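Local coordinates for protein trilobed Protease (Pyrococcus furiosus, PDB 2GOP) that forms the seven-bladed, open-Velcro beta-propeller domain of a protease, whose channel probably helps to control which peptides reach the catalytic part, at residues F14-D19 with R322-F327; R21-L26 with P64-D69; K269-K274 with D308-V313. All coordinates share one frame; numbering follows the deposited sequence.

Contact 1. Residues F14-D19 with R322-F327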
# COMPACT_ATOMS: atom_id res chain seq x y z
N PHE A 14 -12.93 -9.33 -24.42
CA PHE A 14 -12.92 -10.37 -23.39
C PHE A 14 -13.92 -10.16 -22.26
O PHE A 14 -14.50 -9.09 -22.11
CB PHE A 14 -11.51 -10.50 -22.81
CG PHE A 14 -10.47 -10.84 -23.83
CD1 PHE A 14 -10.54 -12.03 -24.55
CD2 PHE A 14 -9.41 -9.97 -24.08
CE1 PHE A 14 -9.58 -12.34 -25.50
CE2 PHE A 14 -8.44 -10.28 -25.02
CZ PHE A 14 -8.53 -11.46 -25.74
N ALA A 15 -14.11 -11.23 -21.49
CA ALA A 15 -14.87 -11.19 -20.25
C ALA A 15 -13.86 -11.15 -19.11
O ALA A 15 -12.94 -11.96 -19.08
CB ALA A 15 -15.75 -12.41 -20.13
N TYR A 16 -14.04 -10.20 -18.20
CA TYR A 16 -13.11 -10.02 -17.09
C TYR A 16 -13.80 -10.36 -15.77
O TYR A 16 -14.73 -9.67 -15.35
CB TYR A 16 -12.58 -8.59 -17.07
CG TYR A 16 -11.78 -8.23 -18.30
CD1 TYR A 16 -10.44 -8.61 -18.42
CD2 TYR A 16 -12.36 -7.54 -19.36
CE1 TYR A 16 -9.70 -8.29 -19.56
CE2 TYR A 16 -11.63 -7.23 -20.51
CZ TYR A 16 -10.30 -7.61 -20.60
OH TYR A 16 -9.58 -7.28 -21.73
N LEU A 17 -13.33 -11.43 -15.13
CA LEU A 17 -13.94 -11.96 -13.91
C LEU A 17 -13.24 -11.43 -12.67
O LEU A 17 -12.01 -11.36 -12.62
CB LEU A 17 -13.88 -13.49 -13.90
CG LEU A 17 -15.02 -14.24 -14.59
CD1 LEU A 17 -15.18 -13.84 -16.04
CD2 LEU A 17 -14.79 -15.71 -14.46
N SER A 18 -14.02 -11.10 -11.64
CA SER A 18 -13.44 -10.63 -10.39
C SER A 18 -14.30 -11.03 -9.21
O SER A 18 -15.47 -11.37 -9.36
CB SER A 18 -13.23 -9.11 -10.40
OG SER A 18 -14.44 -8.41 -10.67
N ASP A 19 -13.69 -11.00 -8.03
CA ASP A 19 -14.38 -11.13 -6.76
C ASP A 19 -15.22 -12.42 -6.62
O ASP A 19 -16.46 -12.36 -6.45
CB ASP A 19 -15.26 -9.90 -6.53
CG ASP A 19 -15.57 -9.67 -5.06
OD1 ASP A 19 -15.09 -10.46 -4.21
OD2 ASP A 19 -16.29 -8.69 -4.77
N ARG A 322 -4.15 -17.75 -20.64
CA ARG A 322 -5.57 -17.69 -20.37
C ARG A 322 -5.89 -16.64 -19.32
O ARG A 322 -5.36 -16.68 -18.22
CB ARG A 322 -6.06 -19.05 -19.87
CG ARG A 322 -6.11 -20.13 -20.92
CD ARG A 322 -7.30 -19.93 -21.84
NE ARG A 322 -7.39 -20.99 -22.84
CZ ARG A 322 -6.66 -21.06 -23.95
NH1 ARG A 322 -5.77 -20.12 -24.24
NH2 ARG A 322 -6.83 -22.09 -24.77
N LEU A 323 -6.78 -15.71 -19.67
CA LEU A 323 -7.35 -14.82 -18.67
C LEU A 323 -8.01 -15.64 -17.57
O LEU A 323 -8.42 -16.77 -17.79
CB LEU A 323 -8.38 -13.87 -19.30
CG LEU A 323 -7.87 -12.60 -19.97
CD1 LEU A 323 -9.02 -11.88 -20.66
CD2 LEU A 323 -7.19 -11.70 -18.94
N ARG A 324 -8.10 -15.05 -16.39
CA ARG A 324 -8.73 -15.71 -15.26
C ARG A 324 -10.13 -16.26 -15.58
O ARG A 324 -10.93 -15.60 -16.26
CB ARG A 324 -8.79 -14.78 -14.05
CG ARG A 324 -9.50 -13.46 -14.31
CD ARG A 324 -8.98 -12.36 -13.40
NE ARG A 324 -9.52 -11.05 -13.78
CZ ARG A 324 -9.00 -10.22 -14.67
NH1 ARG A 324 -7.89 -10.53 -15.34
NH2 ARG A 324 -9.59 -9.06 -14.91
N GLU A 325 -10.37 -17.48 -15.11
CA GLU A 325 -11.69 -18.11 -15.12
C GLU A 325 -11.96 -18.65 -13.70
O GLU A 325 -11.06 -18.70 -12.87
CB GLU A 325 -11.71 -19.27 -16.12
CG GLU A 325 -11.49 -18.88 -17.59
CD GLU A 325 -12.71 -18.24 -18.25
OE1 GLU A 325 -13.82 -18.25 -17.67
OE2 GLU A 325 -12.55 -17.71 -19.37
N LEU A 326 -13.20 -19.05 -13.45
CA LEU A 326 -13.60 -19.55 -12.14
C LEU A 326 -13.39 -21.06 -12.05
O LEU A 326 -13.69 -21.81 -12.98
CB LEU A 326 -15.07 -19.23 -11.88
CG LEU A 326 -15.53 -19.24 -10.42
CD1 LEU A 326 -15.05 -18.01 -9.69
CD2 LEU A 326 -17.05 -19.32 -10.35
N PHE A 327 -12.87 -21.48 -10.90
CA PHE A 327 -12.61 -22.89 -10.61
C PHE A 327 -13.12 -23.18 -9.21
O PHE A 327 -13.15 -22.30 -8.36
CB PHE A 327 -11.11 -23.18 -10.64
CG PHE A 327 -10.48 -23.07 -12.01
CD1 PHE A 327 -10.13 -21.84 -12.53
CD2 PHE A 327 -10.21 -24.21 -12.76
CE1 PHE A 327 -9.54 -21.73 -13.79
CE2 PHE A 327 -9.62 -24.11 -14.02
CZ PHE A 327 -9.29 -22.88 -14.53
O HOH W 1 -11.31 -13.04 -16.95
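Leu17 and Arg324 are the residues whose CA atoms come nearest, 6.6 Å apart, and the directions from Phe14 to Leu17 and from Leu323 to Leu326 differ by 40°. Strand 16-23 opens the first blade of a seven-bladed beta-propeller and strand 325-329 belongs to the last. Each of these blades takes its four strands consecutively from the chain, and no direct backbone hydrogen bond joins 14-19 to 322-327, as expected of an open Velcro closure. Side chains and a water close the ring here. CG of Arg324 stands between the backbone N and the carbonyl carbon (chi1 56°), and the chain then extends to NE, which donates to Leu17 O at 2.8 Å. That oxygen lies near the guanidinium plane and the donor lies in the carbonyl plane, although the bond is bent, with an N-H...O angle of 143°. Arg324 NH2 reaches the edge of the Tyr16 ring, 3.6 Å from CD1, while NH1 forms a salt bridge with Glu318. The Leu323 methyl CD1 touches Phe14 CB at 3.6 Å and Tyr16 CE1 at 3.8 Å. Leu17 CD2 instead meets backbone, 3.8 Å from Leu326 N, with Leu31 and Leu316 packed alongside Leu17. One water donates to Ala15 O and to Arg324 O (2.7 Å), and accepts from Leu17 N at 3.2 Å.

Contact 2. Residues R21-L26 with P64-D69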
# COMPACT_ATOMS: atom_id res chain seq x y z
N ARG A 21 -16.96 -15.61 -4.96
CA ARG A 21 -17.63 -15.82 -3.70
C ARG A 21 -18.34 -17.15 -3.69
O ARG A 21 -18.80 -17.62 -4.74
CB ARG A 21 -18.66 -14.72 -3.47
CG ARG A 21 -18.06 -13.33 -3.36
CD ARG A 21 -17.52 -13.10 -1.99
NE ARG A 21 -16.48 -12.08 -1.99
CZ ARG A 21 -15.97 -11.54 -0.89
NH1 ARG A 21 -16.39 -11.92 0.31
NH2 ARG A 21 -15.04 -10.61 -1.01
N THR A 22 -18.46 -17.74 -2.51
CA THR A 22 -19.22 -18.97 -2.37
C THR A 22 -19.90 -19.09 -0.99
O THR A 22 -19.32 -18.72 0.03
CB THR A 22 -18.33 -20.20 -2.63
OG1 THR A 22 -19.15 -21.38 -2.70
CG2 THR A 22 -17.27 -20.36 -1.54
N LYS A 23 -21.13 -19.59 -1.00
CA LYS A 23 -21.83 -20.03 0.20
C LYS A 23 -22.65 -21.23 -0.19
O LYS A 23 -23.35 -21.21 -1.20
CB LYS A 23 -22.78 -18.95 0.73
CG LYS A 23 -22.10 -17.70 1.26
CD LYS A 23 -21.26 -17.98 2.50
CE LYS A 23 -20.69 -16.68 3.05
NZ LYS A 23 -19.85 -16.88 4.26
N GLY A 24 -22.57 -22.30 0.60
CA GLY A 24 -23.32 -23.51 0.33
C GLY A 24 -23.00 -24.06 -1.04
O GLY A 24 -21.85 -24.35 -1.35
N GLU A 25 -24.03 -24.22 -1.86
CA GLU A 25 -23.88 -24.74 -3.22
C GLU A 25 -23.96 -23.63 -4.26
O GLU A 25 -24.08 -23.89 -5.46
CB GLU A 25 -24.93 -25.83 -3.49
CG GLU A 25 -24.72 -27.11 -2.68
CD GLU A 25 -23.90 -28.17 -3.41
OE1 GLU A 25 -22.92 -27.81 -4.10
OE2 GLU A 25 -24.24 -29.36 -3.29
N LEU A 26 -23.87 -22.38 -3.80
CA LEU A 26 -23.84 -21.22 -4.68
C LEU A 26 -22.44 -20.65 -4.82
O LEU A 26 -21.68 -20.59 -3.85
CB LEU A 26 -24.77 -20.12 -4.16
CG LEU A 26 -26.27 -20.40 -4.22
CD1 LEU A 26 -27.06 -19.21 -3.70
CD2 LEU A 26 -26.72 -20.76 -5.64
N PRO A 64 -20.35 -8.72 -4.84
CA PRO A 64 -21.33 -9.74 -4.49
C PRO A 64 -21.02 -10.38 -3.14
O PRO A 64 -19.88 -10.79 -2.91
CB PRO A 64 -21.18 -10.77 -5.61
CG PRO A 64 -19.78 -10.59 -6.09
CD PRO A 64 -19.57 -9.10 -6.03
N ARG A 65 -22.01 -10.43 -2.26
CA ARG A 65 -21.86 -11.06 -0.95
C ARG A 65 -23.07 -11.94 -0.72
O ARG A 65 -24.19 -11.44 -0.54
CB ARG A 65 -21.73 -10.00 0.16
CG ARG A 65 -20.55 -9.02 -0.04
CD ARG A 65 -19.20 -9.69 0.09
NE ARG A 65 -18.09 -8.72 0.05
CZ ARG A 65 -17.42 -8.35 -1.05
NH1 ARG A 65 -17.69 -8.85 -2.25
NH2 ARG A 65 -16.45 -7.46 -0.93
N ILE A 66 -22.87 -13.25 -0.78
CA ILE A 66 -23.97 -14.18 -0.59
C ILE A 66 -24.14 -14.37 0.90
O ILE A 66 -23.16 -14.59 1.60
CB ILE A 66 -23.68 -15.56 -1.22
CG1 ILE A 66 -23.40 -15.43 -2.73
CG2 ILE A 66 -24.86 -16.52 -0.96
CD1 ILE A 66 -22.49 -16.51 -3.27
N SER A 67 -25.38 -14.29 1.40
CA SER A 67 -25.63 -14.54 2.81
C SER A 67 -25.33 -16.00 3.14
O SER A 67 -25.57 -16.88 2.31
CB SER A 67 -27.08 -14.20 3.18
OG SER A 67 -28.01 -15.04 2.51
N PRO A 68 -24.79 -16.28 4.34
CA PRO A 68 -24.51 -17.67 4.72
C PRO A 68 -25.62 -18.69 4.38
O PRO A 68 -25.33 -19.81 3.96
CB PRO A 68 -24.31 -17.57 6.23
CG PRO A 68 -23.71 -16.19 6.41
CD PRO A 68 -24.41 -15.33 5.41
N ASP A 69 -26.88 -18.29 4.52
CA ASP A 69 -28.00 -19.21 4.26
C ASP A 69 -28.41 -19.29 2.79
O ASP A 69 -29.38 -19.94 2.44
CB ASP A 69 -29.21 -18.84 5.14
CG ASP A 69 -29.85 -17.52 4.76
OD1 ASP A 69 -29.38 -16.83 3.83
OD2 ASP A 69 -30.85 -17.17 5.41
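At the interface between the inner strands of the first two propeller blades, Arg21 and Arg65 lay their guanidinium groups flat on each other. Strands 21-23 and 64-66 run side by side in nearly the same direction, at 12° with their axes 6.9 Å apart, and side chains fill the gap without a hydrogen bond across it. The stacked planes are 8° from parallel with centres 3.5 Å apart, and Arg21 NH2 sits over the middle of the Arg65 group, 3.3 Å from its CZ. Two like charges this close would repel, an effect probably offset by Asp19, whose carboxylate forms salt bridges with Arg21 NE and Arg65 NH1. Arg65 is further fixed by NH1 donating to Pro64 O at 3.0 Å, from above that carbonyl plane, and by NE donating to Leu109 O. CG of Arg21, anti to the carbonyl carbon (chi1 -64°), approaches the same Pro64 O at 3.2 Å. Further along, the Lys23 and Ile66 side chains run antiparallel alongside each other, with Lys23 CB 3.6 Å from Ile66 CG2. The Ile66 methyl CD1 also meets Leu26, 4.4 Å from its CB, at the end of the type II' turn from Lys23 to Leu26. Strand 26-35 packs on this contact, Val30 against Pro64 and Ala28 against Ile66, while Trp111 of strand 105-111, in the third blade, packs on Ser67 and Pro68.

Contact 3. Residues K269-K274 with D308-V313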
# COMPACT_ATOMS: atom_id res chain seq x y z
N LYS A 269 -8.06 -16.32 4.57
CA LYS A 269 -9.36 -16.48 5.21
C LYS A 269 -9.28 -17.65 6.18
O LYS A 269 -8.47 -18.54 6.00
CB LYS A 269 -10.44 -16.72 4.14
CG LYS A 269 -10.71 -15.51 3.27
CD LYS A 269 -11.80 -15.77 2.24
CE LYS A 269 -12.45 -14.46 1.77
NZ LYS A 269 -12.97 -14.49 0.36
N ILE A 270 -10.11 -17.64 7.21
CA ILE A 270 -10.13 -18.70 8.20
C ILE A 270 -11.52 -19.30 8.24
O ILE A 270 -12.51 -18.59 8.29
CB ILE A 270 -9.69 -18.20 9.62
CG1 ILE A 270 -9.54 -19.37 10.60
CG2 ILE A 270 -10.68 -17.18 10.19
CD1 ILE A 270 -8.66 -19.06 11.80
N LYS A 271 -11.58 -20.63 8.20
CA LYS A 271 -12.85 -21.34 8.26
C LYS A 271 -12.67 -22.64 9.03
O LYS A 271 -11.82 -23.46 8.69
CB LYS A 271 -13.38 -21.63 6.86
CG LYS A 271 -14.58 -22.56 6.90
CD LYS A 271 -15.64 -22.22 5.89
CE LYS A 271 -16.85 -23.11 6.14
NZ LYS A 271 -17.36 -22.92 7.53
N ASP A 272 -13.49 -22.82 10.06
CA ASP A 272 -13.39 -24.01 10.90
C ASP A 272 -11.95 -24.23 11.38
O ASP A 272 -11.45 -25.36 11.37
CB ASP A 272 -13.89 -25.26 10.16
CG ASP A 272 -15.39 -25.19 9.84
OD1 ASP A 272 -16.12 -24.41 10.49
OD2 ASP A 272 -15.84 -25.94 8.93
N GLY A 273 -11.29 -23.13 11.77
CA GLY A 273 -9.94 -23.19 12.32
C GLY A 273 -8.84 -23.46 11.32
O GLY A 273 -7.68 -23.56 11.70
N LYS A 274 -9.19 -23.59 10.04
CA LYS A 274 -8.21 -23.80 9.00
C LYS A 274 -8.04 -22.50 8.23
O LYS A 274 -9.01 -21.79 8.00
CB LYS A 274 -8.64 -24.93 8.06
CG LYS A 274 -8.70 -26.30 8.73
CD LYS A 274 -9.29 -27.35 7.80
CE LYS A 274 -9.56 -28.68 8.51
NZ LYS A 274 -9.86 -29.79 7.54
N ASP A 308 -12.51 -17.79 -2.32
CA ASP A 308 -13.40 -17.82 -1.17
C ASP A 308 -13.61 -19.27 -0.78
O ASP A 308 -13.34 -20.16 -1.57
CB ASP A 308 -14.74 -17.17 -1.53
CG ASP A 308 -15.54 -16.78 -0.32
OD1 ASP A 308 -14.98 -16.69 0.80
OD2 ASP A 308 -16.75 -16.55 -0.50
N VAL A 309 -14.09 -19.49 0.43
CA VAL A 309 -14.31 -20.84 0.94
C VAL A 309 -15.53 -20.90 1.86
O VAL A 309 -15.72 -20.04 2.72
CB VAL A 309 -13.05 -21.38 1.67
CG1 VAL A 309 -12.54 -20.37 2.71
CG2 VAL A 309 -13.33 -22.72 2.32
N ASP A 310 -16.38 -21.90 1.64
CA ASP A 310 -17.44 -22.23 2.59
C ASP A 310 -17.50 -23.76 2.67
O ASP A 310 -16.66 -24.36 3.34
CB ASP A 310 -18.76 -21.56 2.20
CG ASP A 310 -19.88 -21.78 3.23
OD1 ASP A 310 -19.63 -21.64 4.44
OD2 ASP A 310 -21.01 -22.08 2.81
N GLU A 311 -18.44 -24.39 1.97
CA GLU A 311 -18.47 -25.86 1.89
C GLU A 311 -17.44 -26.34 0.87
O GLU A 311 -16.89 -27.44 1.00
CB GLU A 311 -19.86 -26.36 1.49
CG GLU A 311 -20.90 -26.19 2.58
CD GLU A 311 -22.30 -26.56 2.12
OE1 GLU A 311 -23.23 -26.47 2.94
OE2 GLU A 311 -22.46 -26.94 0.93
N ILE A 312 -17.19 -25.48 -0.11
CA ILE A 312 -16.30 -25.74 -1.23
C ILE A 312 -15.31 -24.57 -1.32
O ILE A 312 -15.57 -23.50 -0.80
CB ILE A 312 -17.14 -25.86 -2.53
CG1 ILE A 312 -16.64 -27.01 -3.40
CG2 ILE A 312 -17.23 -24.53 -3.30
CD1 ILE A 312 -17.22 -28.35 -2.95
N VAL A 313 -14.17 -24.78 -1.97
CA VAL A 313 -13.26 -23.66 -2.26
C VAL A 313 -13.50 -23.19 -3.68
O VAL A 313 -13.68 -24.00 -4.58
CB VAL A 313 -11.77 -24.04 -2.11
CG1 VAL A 313 -10.88 -22.82 -2.42
CG2 VAL A 313 -11.48 -24.58 -0.72
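Lys269 NZ forms a salt bridge and hydrogen bond with Asp308 OD1 at 3.0 Å, linking the inner strands of the sixth and seventh propeller blades. The lysine chain is extended beyond CG and crosses the aspartate at about a right angle, and NZ arrives from above the carboxylate plane, 60° out of it. The same ammonium group also donates to Phe307 O and makes a cation-pi contact with the Phe307 ring, while the second oxygen, Asp308 OD2, accepts from Thr22 N. Both carboxylate oxygens of Asp308 therefore have donors. Two residues on, Lys271 lays its aliphatic part against the other strand's end, with CE 3.1 Å from Asp310 O. Its NZ stays 4.0 Å from Asp310 OD1, too far for a salt bridge, and instead pairs with Asp272 OD1 at 3.5 Å within its own turn. Asp310 OD2 accepts from Gly24 N. Backbone groups are paired locally: Lys274 N donates to Lys271 O at 3.0 Å, closing a type I' turn, Lys271 N donates back to Lys274 O, and Asp310 N donates to Ile312 O at 3.0 Å. Between the polar pairs, Val309 CG1 comes 4.4 Å from Lys269 CB. Tyr276 of strand 274-281 packs on Lys271 and Val309, and beyond the seventh blade Arg21 and Lys23 of strand 16-23 touch Asp308 and Asp310.

The three contacts lie around the closure of the propeller ring. The centre of contact 1 is about 17 Å from the centre of the chain, those of contacts 2 and 3 about 12 Å. Strand 16-23 serves both contact 1 and contact 2, whose centres are about 19 Å apart, and they touch where Asp19 OD2 meets Arg65 NH1 at 2.9 Å. Contacts 2 and 3, with centres about 12 Å apart, also meet directly: Thr22 N lies 2.9 Å from Asp308 OD2 and Gly24 N 2.7 Å from Asp310 OD2, both probable hydrogen bonds. Contacts 1 and 3 share the last blade without touching. The seam between last and first blades is thus bridged at two places, by 14-19 with 322-327 and by these aspartates.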